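Local atomic coordinates of pectinesterase (Sitophilus oryzae, PDB entry 4PMH), a protein that catalyses the hydrolysis of methyl esters in pectin, releasing methanol, and probably helps the insect digest plant cell walls. Residues Phe152-Ala156 with Pro157-Ile161; Ala53-Asn56 with Ala57-Ala61; Leu181-Ser185 with Asp186-Ile190; Ala109-Thr112 with Pro113-Lys117. All coordinates share one frame; numbering follows the deposited sequence.

Interaction 1: residues Phe152-Ala156 with Pro157-Ile161; sequences FWVKA and PAVQI
Apolar packing joins the two limbs of this tight turn, where Val-154 and Val-159 reach toward each other tip to tip, CG1 of Val-154 lying 3.6 Å from CG2 of Val-159. One step further in, CD1 of Ile-161 comes within 3.6 Å of CE1 on the Phe-152 ring, approaching it obliquely. CD1 of Ile-161 also slides past Val-154, 4.0 Å from its CG2. It gets this far because CG1 of Ile-161 lies beside the backbone N and CD1 continues extended (chi2 173°). Branched and aromatic side chains suit these inward places, since they fill the gap between the strand that enters the turn and the one that leaves it.

The Ala-156 carbonyl O sits 3.6 Å from CG2 of Val-159 and, buried here, finds no polar partner. Small Ala-156 and rigid Pro-157 follow one another at the bend, and the proline ring restricts the backbone where the chain reverses.

The loop 155-159 carries the chain from strand 152-154 to strand 160-162 of a different parallel sheet, while Phe-152 also meets Leu-181 of the following coil. Such turns between sheets, with apolar residues facing inward, are characteristic of the right-handed parallel beta-helix of pectinesterases.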
loop_
_atom_site.group_PDB
_atom_site.type_symbol
_atom_site.label_atom_id
_atom_site.label_comp_id
_atom_site.label_asym_id
_atom_site.label_seq_id
_atom_site.Cartn_x
_atom_site.Cartn_y
_atom_site.Cartn_z
ATOM N N PHE A 152 10.001 -0.185 5.523
ATOM C CA PHE A 152 9.931 -1.652 5.484
ATOM C C PHE A 152 9.718 -2.084 4.014
ATOM O O PHE A 152 8.664 -1.834 3.426
ATOM C CB PHE A 152 8.760 -2.077 6.367
ATOM C CG PHE A 152 8.820 -3.487 6.897
ATOM C CD1 PHE A 152 8.753 -4.583 6.042
ATOM C CD2 PHE A 152 8.808 -3.715 8.271
ATOM C CE1 PHE A 152 8.757 -5.880 6.552
ATOM C CE2 PHE A 152 8.794 -5.002 8.787
ATOM C CZ PHE A 152 8.762 -6.091 7.918
ATOM N N TRP A 153 10.726 -2.742 3.429
ATOM C CA TRP A 153 10.803 -2.986 1.991
ATOM C C TRP A 153 10.837 -4.499 1.727
ATOM O O TRP A 153 11.803 -5.164 2.064
ATOM C CB TRP A 153 12.068 -2.330 1.438
ATOM C CG TRP A 153 12.140 -2.209 -0.067
ATOM C CD1 TRP A 153 11.425 -2.910 -1.004
ATOM C CD2 TRP A 153 13.020 -1.352 -0.801
ATOM N NE1 TRP A 153 11.791 -2.525 -2.271
ATOM C CE2 TRP A 153 12.774 -1.571 -2.171
ATOM C CE3 TRP A 153 13.978 -0.400 -0.427
ATOM C CZ2 TRP A 153 13.440 -0.869 -3.166
ATOM C CZ3 TRP A 153 14.656 0.287 -1.417
ATOM C CH2 TRP A 153 14.381 0.057 -2.774
ATOM N N VAL A 154 9.769 -5.033 1.140
ATOM C CA VAL A 154 9.630 -6.477 0.951
ATOM C C VAL A 154 9.799 -6.809 -0.526
ATOM O O VAL A 154 8.954 -6.436 -1.339
ATOM C CB VAL A 154 8.248 -6.972 1.411
ATOM C CG1 VAL A 154 8.136 -8.484 1.252
ATOM C CG2 VAL A 154 7.979 -6.562 2.842
ATOM N N LYS A 155 10.894 -7.501 -0.848
ATOM C CA LYS A 155 11.179 -8.028 -2.179
ATOM C C LYS A 155 11.195 -9.554 -2.224
ATOM O O LYS A 155 11.753 -10.109 -3.152
ATOM C CB LYS A 155 12.546 -7.516 -2.662
ATOM C CG LYS A 155 12.554 -6.029 -2.951
ATOM C CD LYS A 155 13.939 -5.512 -3.329
ATOM C CE LYS A 155 14.216 -5.613 -4.824
ATOM N NZ LYS A 155 13.537 -4.552 -5.616
ATOM N N ALA A 156 10.622 -10.233 -1.235
ATOM C CA ALA A 156 10.540 -11.680 -1.249
ATOM C C ALA A 156 9.078 -12.081 -1.223
ATOM O O ALA A 156 8.259 -11.398 -0.615
ATOM C CB ALA A 156 11.259 -12.281 -0.041
ATOM N N PRO A 157 8.740 -13.197 -1.887
ATOM C CA PRO A 157 7.374 -13.716 -1.815
ATOM C C PRO A 157 7.067 -14.353 -0.474
ATOM O O PRO A 157 7.970 -14.695 0.263
ATOM C CB PRO A 157 7.326 -14.776 -2.928
ATOM C CG PRO A 157 8.735 -15.171 -3.156
ATOM C CD PRO A 157 9.596 -13.982 -2.800
ATOM N N ALA A 158 5.787 -14.484 -0.148
ATOM C CA ALA A 158 5.373 -15.306 0.997
ATOM C C ALA A 158 5.648 -14.709 2.387
ATOM O O ALA A 158 5.580 -15.412 3.407
ATOM C CB ALA A 158 6.035 -16.682 0.900
ATOM N N VAL A 159 5.973 -13.419 2.428
ATOM C CA VAL A 159 6.193 -12.752 3.677
ATOM C C VAL A 159 4.861 -12.437 4.345
ATOM O O VAL A 159 3.918 -11.975 3.687
ATOM C CB VAL A 159 6.965 -11.422 3.475
ATOM C CG1 VAL A 159 7.045 -10.665 4.776
ATOM C CG2 VAL A 159 8.346 -11.707 2.935
ATOM N N GLN A 160 4.817 -12.667 5.656
ATOM C CA GLN A 160 3.716 -12.273 6.505
ATOM C C GLN A 160 4.207 -11.166 7.469
ATOM O O GLN A 160 5.270 -11.302 8.097
ATOM C CB GLN A 160 3.191 -13.486 7.301
ATOM C CG GLN A 160 2.664 -14.629 6.432
ATOM C CD GLN A 160 2.150 -15.807 7.250
ATOM O OE1 GLN A 160 2.495 -15.964 8.429
ATOM N NE2 GLN A 160 1.359 -16.660 6.622
ATOM N N ILE A 161 3.453 -10.064 7.552
ATOM C CA ILE A 161 3.761 -8.963 8.461
ATOM C C ILE A 161 2.569 -8.845 9.394
ATOM O O ILE A 161 1.445 -8.676 8.929
ATOM C CB ILE A 161 3.964 -7.621 7.704
ATOM C CG1 ILE A 161 5.135 -7.698 6.734
ATOM C CG2 ILE A 161 4.223 -6.505 8.701
ATOM C CD1 ILE A 161 5.260 -6.462 5.838
#

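Interaction 2: residues Ala53-Asn56 with Ala57-Ala61; sequences AAVN and AAINA. Unlike the reference sequence in segment 57-61: Ala-61 (reference Thr).
Ile-59 lies one helical turn beyond Val-55, and the two side chains stand side by side, pointing the same way. Followed outward, CB of Ile-59 is 3.5 Å from the carbonyl O of Val-55. CG1 comes closer still, at 3.3 Å from Val-55 O, because chi1 of -67° sets it beside its own backbone N, over the preceding turn. CD1, at the end of an extended chain, then rests 3.7 Å from CG1 of Val-55. Two beta-branched residues four apart suit this face, as each presents methyl groups to neighbouring apolar side chains of the strands and loop beside the helix.

The backbone beneath is regular alpha-helix. Ile-59 N donates to Val-55 O over 2.9 Å, and equivalent bonds run from the N of Ala-57, Ala-58 and Asn-60 to the O of the residue four earlier. On another side, Asn-60 folds its amide back over the preceding turn. Its ND2 is 3.0 Å from the Asn-56 carbonyl O, but the angle is too poor for a hydrogen bond. Asn-56, one turn earlier, leans the same way, and its OD1 accepts a hydrogen bond from NE2 of Gln-52.

Helix 51-61 connects parallel strands 42-44 and 67-71 in a beta-alpha-beta unit. Its small residues Ala-54 and Ala-58 let it approach Val-44 and Tyr-42 of the outermost strand 42-44. Val-55 packs on Val-80 and Ile-82 of strand 80-82, and Ile-59 on Leu-89 of strand 89-93.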
loop_
_atom_site.group_PDB
_atom_site.type_symbol
_atom_site.label_atom_id
_atom_site.label_comp_id
_atom_site.label_asym_id
_atom_site.label_seq_id
_atom_site.Cartn_x
_atom_site.Cartn_y
_atom_site.Cartn_z
ATOM N N ALA A 53 19.208 -7.703 11.532
ATOM C CA ALA A 53 20.021 -8.849 11.951
ATOM C C ALA A 53 19.213 -10.136 12.071
ATOM O O ALA A 53 19.702 -11.204 11.732
ATOM C CB ALA A 53 20.745 -8.568 13.258
ATOM N N ALA A 54 17.982 -10.039 12.549
ATOM C CA ALA A 54 17.120 -11.222 12.653
ATOM C C ALA A 54 16.699 -11.688 11.248
ATOM O O ALA A 54 16.662 -12.870 10.980
ATOM C CB ALA A 54 15.902 -10.922 13.493
ATOM N N VAL A 55 16.371 -10.731 10.369
ATOM C CA VAL A 55 15.967 -11.010 8.987
ATOM C C VAL A 55 17.106 -11.724 8.274
ATOM O O VAL A 55 16.896 -12.755 7.610
ATOM C CB VAL A 55 15.573 -9.717 8.222
ATOM C CG1 VAL A 55 15.511 -9.945 6.711
ATOM C CG2 VAL A 55 14.263 -9.166 8.755
ATOM N N ASN A 56 18.314 -11.197 8.470
ATOM C CA ASN A 56 19.501 -11.732 7.856
ATOM C C ASN A 56 19.723 -13.163 8.314
ATOM O O ASN A 56 20.035 -14.030 7.509
ATOM C CB ASN A 56 20.731 -10.913 8.243
ATOM C CG ASN A 56 20.791 -9.559 7.559
ATOM O OD1 ASN A 56 20.029 -9.267 6.635
ATOM N ND2 ASN A 56 21.725 -8.724 8.005
ATOM N N ALA A 57 19.584 -13.407 9.607
ATOM C CA ALA A 57 19.787 -14.764 10.136
ATOM C C ALA A 57 18.838 -15.764 9.488
ATOM O O ALA A 57 19.264 -16.835 9.051
ATOM C CB ALA A 57 19.634 -14.799 11.656
ATOM N N ALA A 58 17.561 -15.393 9.427
ATOM C CA ALA A 58 16.525 -16.246 8.834
ATOM C C ALA A 58 16.764 -16.509 7.336
ATOM O O ALA A 58 16.648 -17.645 6.866
ATOM C CB ALA A 58 15.146 -15.631 9.058
ATOM N N ILE A 59 17.124 -15.465 6.587
ATOM C CA ILE A 59 17.376 -15.620 5.164
ATOM C C ILE A 59 18.631 -16.467 4.910
ATOM O O ILE A 59 18.591 -17.410 4.099
ATOM C CB ILE A 59 17.491 -14.254 4.468
ATOM C CG1 ILE A 59 16.130 -13.566 4.503
ATOM C CG2 ILE A 59 18.011 -14.424 3.030
ATOM C CD1 ILE A 59 16.097 -12.216 3.829
ATOM N N ASN A 60 19.714 -16.154 5.625
ATOM C CA ASN A 60 20.994 -16.837 5.436
ATOM C C ASN A 60 20.896 -18.332 5.790
ATOM O O ASN A 60 21.559 -19.159 5.166
ATOM C CB ASN A 60 22.106 -16.196 6.259
ATOM C CG ASN A 60 22.511 -14.817 5.752
ATOM O OD1 ASN A 60 22.415 -14.501 4.555
ATOM N ND2 ASN A 60 22.961 -13.979 6.671
ATOM N N ALA A 61 20.040 -18.681 6.736
ATOM C CA ALA A 61 19.919 -20.080 7.150
ATOM C C ALA A 61 19.207 -20.924 6.121
ATOM O O ALA A 61 19.304 -22.145 6.168
ATOM C CB ALA A 61 19.227 -20.196 8.487
#

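Interaction 3: residues Leu181-Ser185 with Asp186-Ile190; sequences LQTNS and DQIQI
Leu-181 carries CG opposite its backbone N (chi1 176°), a setting that sends its branch across the turn, while Ile-190 holds CG1 beside its own N (chi1 -58°). The two side chains consequently slide past each other in opposite directions, with CD2 of Leu-181 at 4.0 Å from CG1 of Ile-190. In Ile-188 chi1 also places CG1 beside its N, 3.4 Å from the carbonyl O of Ser-185, and the second torsion (chi2 -48°) folds CD1 back to 3.9 Å from the same Ser-185 O. Its other branch approaches Thr-183, the CG2 methyls of Thr-183 and Ile-188 being 4.2 Å apart.

Threonine suits its strand because its two branches serve different neighbours: the methyl faces Ile-188, whereas OG1 accepts a weak hydrogen bond from Gly-205 N. At the bend, Asp-186 suits the partly exposed surface, where its OD2 forms a salt bridge with Arg-213. A weak bond of 3.4 Å from NE2 of Gln-187 adds a second contact to OD2 of Asp-186, which is held mainly by Arg-213.

Strand 181-183 runs between strands 152-154 and 202-204 in one parallel sheet, and strand 188-191 between 160-162 and 213-217 in another. The turn links these two sheets within one coil, and Tyr-216 of strand 213-217, on the next coil, packs on its inward side chains Leu-181, Thr-183 and Ile-190.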
loop_
_atom_site.group_PDB
_atom_site.type_symbol
_atom_site.label_atom_id
_atom_site.label_comp_id
_atom_site.label_asym_id
_atom_site.label_seq_id
_atom_site.Cartn_x
_atom_site.Cartn_y
_atom_site.Cartn_z
ATOM N N LEU A 181 5.517 1.195 4.067
ATOM C CA LEU A 181 5.657 -0.167 3.567
ATOM C C LEU A 181 5.650 -0.183 2.037
ATOM O O LEU A 181 4.829 0.503 1.385
ATOM C CB LEU A 181 4.526 -1.046 4.113
ATOM C CG LEU A 181 4.426 -2.491 3.657
ATOM C CD1 LEU A 181 5.661 -3.252 4.119
ATOM C CD2 LEU A 181 3.172 -3.213 4.150
ATOM N N GLN A 182 6.570 -0.966 1.469
ATOM C CA GLN A 182 6.592 -1.252 0.035
ATOM C C GLN A 182 6.647 -2.749 -0.204
ATOM O O GLN A 182 7.562 -3.412 0.291
ATOM C CB GLN A 182 7.805 -0.631 -0.658
ATOM C CG GLN A 182 7.848 -0.996 -2.139
ATOM C CD GLN A 182 9.073 -0.509 -2.878
ATOM O OE1 GLN A 182 9.334 -0.944 -4.010
ATOM N NE2 GLN A 182 9.815 0.408 -2.270
ATOM N N THR A 183 5.709 -3.264 -1.002
ATOM C CA THR A 183 5.716 -4.692 -1.381
ATOM C C THR A 183 6.019 -4.817 -2.889
ATOM O O THR A 183 5.429 -4.108 -3.716
ATOM C CB THR A 183 4.385 -5.427 -1.017
ATOM O OG1 THR A 183 3.353 -5.057 -1.922
ATOM C CG2 THR A 183 3.931 -5.130 0.409
ATOM N N ASN A 184 6.945 -5.717 -3.218
ATOM C CA ASN A 184 7.425 -5.935 -4.591
ATOM C C ASN A 184 7.204 -7.361 -5.092
ATOM O O ASN A 184 7.546 -7.669 -6.237
ATOM C CB ASN A 184 8.913 -5.613 -4.619
ATOM C CG ASN A 184 9.511 -5.636 -6.006
ATOM O OD1 ASN A 184 10.326 -6.503 -6.314
ATOM N ND2 ASN A 184 9.174 -4.653 -6.829
ATOM N N SER A 185 6.619 -8.217 -4.263
ATOM C CA SER A 185 6.520 -9.636 -4.561
ATOM C C SER A 185 5.137 -10.196 -4.327
ATOM O O SER A 185 4.262 -9.524 -3.810
ATOM C CB SER A 185 7.476 -10.413 -3.666
ATOM O OG SER A 185 8.801 -10.115 -4.003
ATOM N N ASP A 186 4.987 -11.461 -4.685
ATOM C CA ASP A 186 3.703 -12.152 -4.680
ATOM C C ASP A 186 3.498 -12.863 -3.337
ATOM O O ASP A 186 4.463 -13.259 -2.684
ATOM C CB ASP A 186 3.693 -13.161 -5.846
ATOM C CG ASP A 186 2.314 -13.803 -6.098
ATOM O OD1 ASP A 186 1.277 -13.121 -6.021
ATOM O OD2 ASP A 186 2.290 -15.011 -6.412
ATOM N N GLN A 187 2.226 -13.009 -2.960
ATOM C CA GLN A 187 1.767 -13.719 -1.770
ATOM C C GLN A 187 2.182 -13.095 -0.451
ATOM O O GLN A 187 2.497 -13.802 0.512
ATOM C CB GLN A 187 2.149 -15.211 -1.838
ATOM C CG GLN A 187 1.668 -15.837 -3.132
ATOM C CD GLN A 187 1.984 -17.299 -3.255
ATOM O OE1 GLN A 187 2.187 -18.012 -2.253
ATOM N NE2 GLN A 187 2.024 -17.776 -4.502
ATOM N N ILE A 188 2.142 -11.768 -0.397
ATOM C CA ILE A 188 2.388 -11.036 0.834
ATOM C C ILE A 188 1.099 -10.898 1.644
ATOM O O ILE A 188 0.031 -10.580 1.107
ATOM C CB ILE A 188 2.922 -9.614 0.568
ATOM C CG1 ILE A 188 4.056 -9.634 -0.446
ATOM C CG2 ILE A 188 3.412 -8.987 1.867
ATOM C CD1 ILE A 188 5.121 -10.667 -0.183
ATOM N N GLN A 189 1.201 -11.111 2.943
ATOM C CA GLN A 189 0.060 -11.029 3.820
ATOM C C GLN A 189 0.393 -10.032 4.917
ATOM O O GLN A 189 1.441 -10.140 5.557
ATOM C CB GLN A 189 -0.231 -12.398 4.435
ATOM C CG GLN A 189 -0.524 -13.500 3.441
ATOM C CD GLN A 189 -0.607 -14.856 4.123
ATOM O OE1 GLN A 189 0.346 -15.621 4.115
ATOM N NE2 GLN A 189 -1.736 -15.141 4.749
ATOM N N ILE A 190 -0.483 -9.054 5.117
ATOM C CA ILE A 190 -0.316 -8.042 6.166
ATOM C C ILE A 190 -1.535 -8.136 7.076
ATOM O O ILE A 190 -2.666 -7.947 6.621
ATOM C CB ILE A 190 -0.268 -6.623 5.575
ATOM C CG1 ILE A 190 0.853 -6.476 4.564
ATOM C CG2 ILE A 190 -0.111 -5.593 6.680
ATOM C CD1 ILE A 190 0.574 -7.111 3.229
#

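Interaction 4: residues Ala109-Thr112 with Pro113-Lys117; sequences AQTT and PSAYK
Thr-112 is the N-cap of helix 113-120, and its side chain binds the backbone of Ala-115. In this capping bond, Ala-115 N donates to OG1 of Thr-112 over 3.2 Å, nearly straight at 164°. The torsion chi1 of 71° turns the hydroxyl toward the first helical turn, making it an acceptor for an N-H that lacks an earlier helical carbonyl. The main chain adds the first regular bond, from Tyr-116 N to Thr-112 O, at 3.0 Å. Pro-113 suits the opening residue of the helix: its ring fixes phi near the helical value, and its N has no hydrogen needing an acceptor there.

Outside partners anchor both limbs. OG1 of Thr-111 is hydrogen-bonded to Pro-108 O and the hydroxyl of Tyr-116 to that of Tyr-81, while Gln-110 NE2 donates to OE1 of Gln-177, a substrate-binding residue by similarity. This bond may help orient the Gln-177 side chain.

Van der Waals contacts lie beside the cap. Thr-111 packs its methyl against the first turn, with CG2 3.9 Å from CB of Ala-115, whose small side chain allows the approach. On the neighbouring residue, CB of Tyr-116 lies 4.2 Å from CG2 of Thr-111.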
loop_
_atom_site.group_PDB
_atom_site.type_symbol
_atom_site.label_atom_id
_atom_site.label_comp_id
_atom_site.label_asym_id
_atom_site.label_seq_id
_atom_site.Cartn_x
_atom_site.Cartn_y
_atom_site.Cartn_z
ATOM N N ALA A 109 11.488 10.905 0.322
ATOM C CA ALA A 109 12.184 10.705 -0.962
ATOM C C ALA A 109 13.271 11.762 -1.171
ATOM O O ALA A 109 14.260 11.512 -1.872
ATOM C CB ALA A 109 11.209 10.770 -2.115
ATOM N N GLN A 110 13.072 12.929 -0.564
ATOM C CA GLN A 110 13.968 14.072 -0.749
ATOM C C GLN A 110 15.244 13.954 0.084
ATOM O O GLN A 110 16.162 14.771 -0.056
ATOM C CB GLN A 110 13.201 15.370 -0.440
ATOM C CG GLN A 110 12.148 15.760 -1.488
ATOM C CD GLN A 110 10.921 14.841 -1.558
ATOM O OE1 GLN A 110 10.511 14.207 -0.568
ATOM N NE2 GLN A 110 10.305 14.796 -2.734
ATOM N N THR A 111 15.306 12.951 0.962
ATOM C CA THR A 111 16.506 12.663 1.720
ATOM C C THR A 111 17.736 12.565 0.834
ATOM O O THR A 111 17.731 11.887 -0.193
ATOM C CB THR A 111 16.351 11.328 2.482
ATOM O OG1 THR A 111 15.239 11.421 3.373
ATOM C CG2 THR A 111 17.589 11.015 3.280
ATOM N N THR A 112 18.821 13.211 1.234
ATOM C CA THR A 112 20.032 13.055 0.462
ATOM C C THR A 112 20.651 11.704 0.771
ATOM O O THR A 112 20.483 11.183 1.859
ATOM C CB THR A 112 21.084 14.144 0.749
ATOM O OG1 THR A 112 21.631 13.942 2.046
ATOM C CG2 THR A 112 20.482 15.529 0.637
ATOM N N PRO A 113 21.383 11.132 -0.196
ATOM C CA PRO A 113 22.101 9.893 0.065
ATOM C C PRO A 113 23.078 9.933 1.226
ATOM O O PRO A 113 23.208 8.931 1.927
ATOM C CB PRO A 113 22.832 9.635 -1.248
ATOM C CG PRO A 113 21.883 10.179 -2.252
ATOM C CD PRO A 113 21.365 11.445 -1.629
ATOM N N SER A 114 23.749 11.063 1.457
ATOM C CA SER A 114 24.607 11.156 2.639
ATOM C C SER A 114 23.820 10.983 3.939
ATOM O O SER A 114 24.245 10.259 4.845
ATOM C CB SER A 114 25.378 12.475 2.682
ATOM O OG SER A 114 26.061 12.663 1.457
ATOM N N ALA A 115 22.681 11.664 4.028
ATOM C CA ALA A 115 21.833 11.572 5.195
ATOM C C ALA A 115 21.287 10.146 5.356
ATOM O O ALA A 115 21.183 9.635 6.483
ATOM C CB ALA A 115 20.698 12.584 5.106
ATOM N N TYR A 116 20.967 9.501 4.234
ATOM C CA TYR A 116 20.480 8.110 4.252
ATOM C C TYR A 116 21.555 7.193 4.818
ATOM O O TYR A 116 21.278 6.353 5.683
ATOM C CB TYR A 116 20.057 7.686 2.847
ATOM C CG TYR A 116 19.775 6.211 2.654
ATOM C CD1 TYR A 116 18.508 5.664 2.919
ATOM C CD2 TYR A 116 20.759 5.364 2.181
ATOM C CE1 TYR A 116 18.261 4.313 2.724
ATOM C CE2 TYR A 116 20.527 4.013 1.984
ATOM C CZ TYR A 116 19.283 3.482 2.250
ATOM O OH TYR A 116 19.097 2.135 2.050
ATOM N N LYS A 117 22.794 7.385 4.376
ATOM C CA LYS A 117 23.894 6.595 4.910
ATOM C C LYS A 117 24.050 6.781 6.406
ATOM O O LYS A 117 24.235 5.805 7.142
ATOM C CB LYS A 117 25.204 6.907 4.197
ATOM C CG LYS A 117 25.253 6.380 2.775
ATOM C CD LYS A 117 26.632 6.542 2.143
ATOM C CE LYS A 117 27.603 5.475 2.637
ATOM N NZ LYS A 117 28.989 5.729 2.126
#

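Overall arrangement
Along the chain the order is interaction 2, 4, 1, 3. Interactions 1 and 3 are equivalent turns on successive coils of the parallel beta-helix, their centres about 5 Å apart, stacked through two shared sheets: strand 152-154 beside 181-183, and 160-162 beside 188-191. Probable hydrogen bonds join them, from Ile-161 N to Gln-189 O and from Asn-184 N to Val-154 O. Interaction 2 lies on helix 51-61, about 13 Å from interaction 1 between centres, beside the outermost strand 42-44. Interaction 4 stands apart, its centre at least 23 Å from every other, on a loop and helix beyond strand 101-105. Stacked strands form the core, with turns such as interactions 1 and 3 joining its sheets.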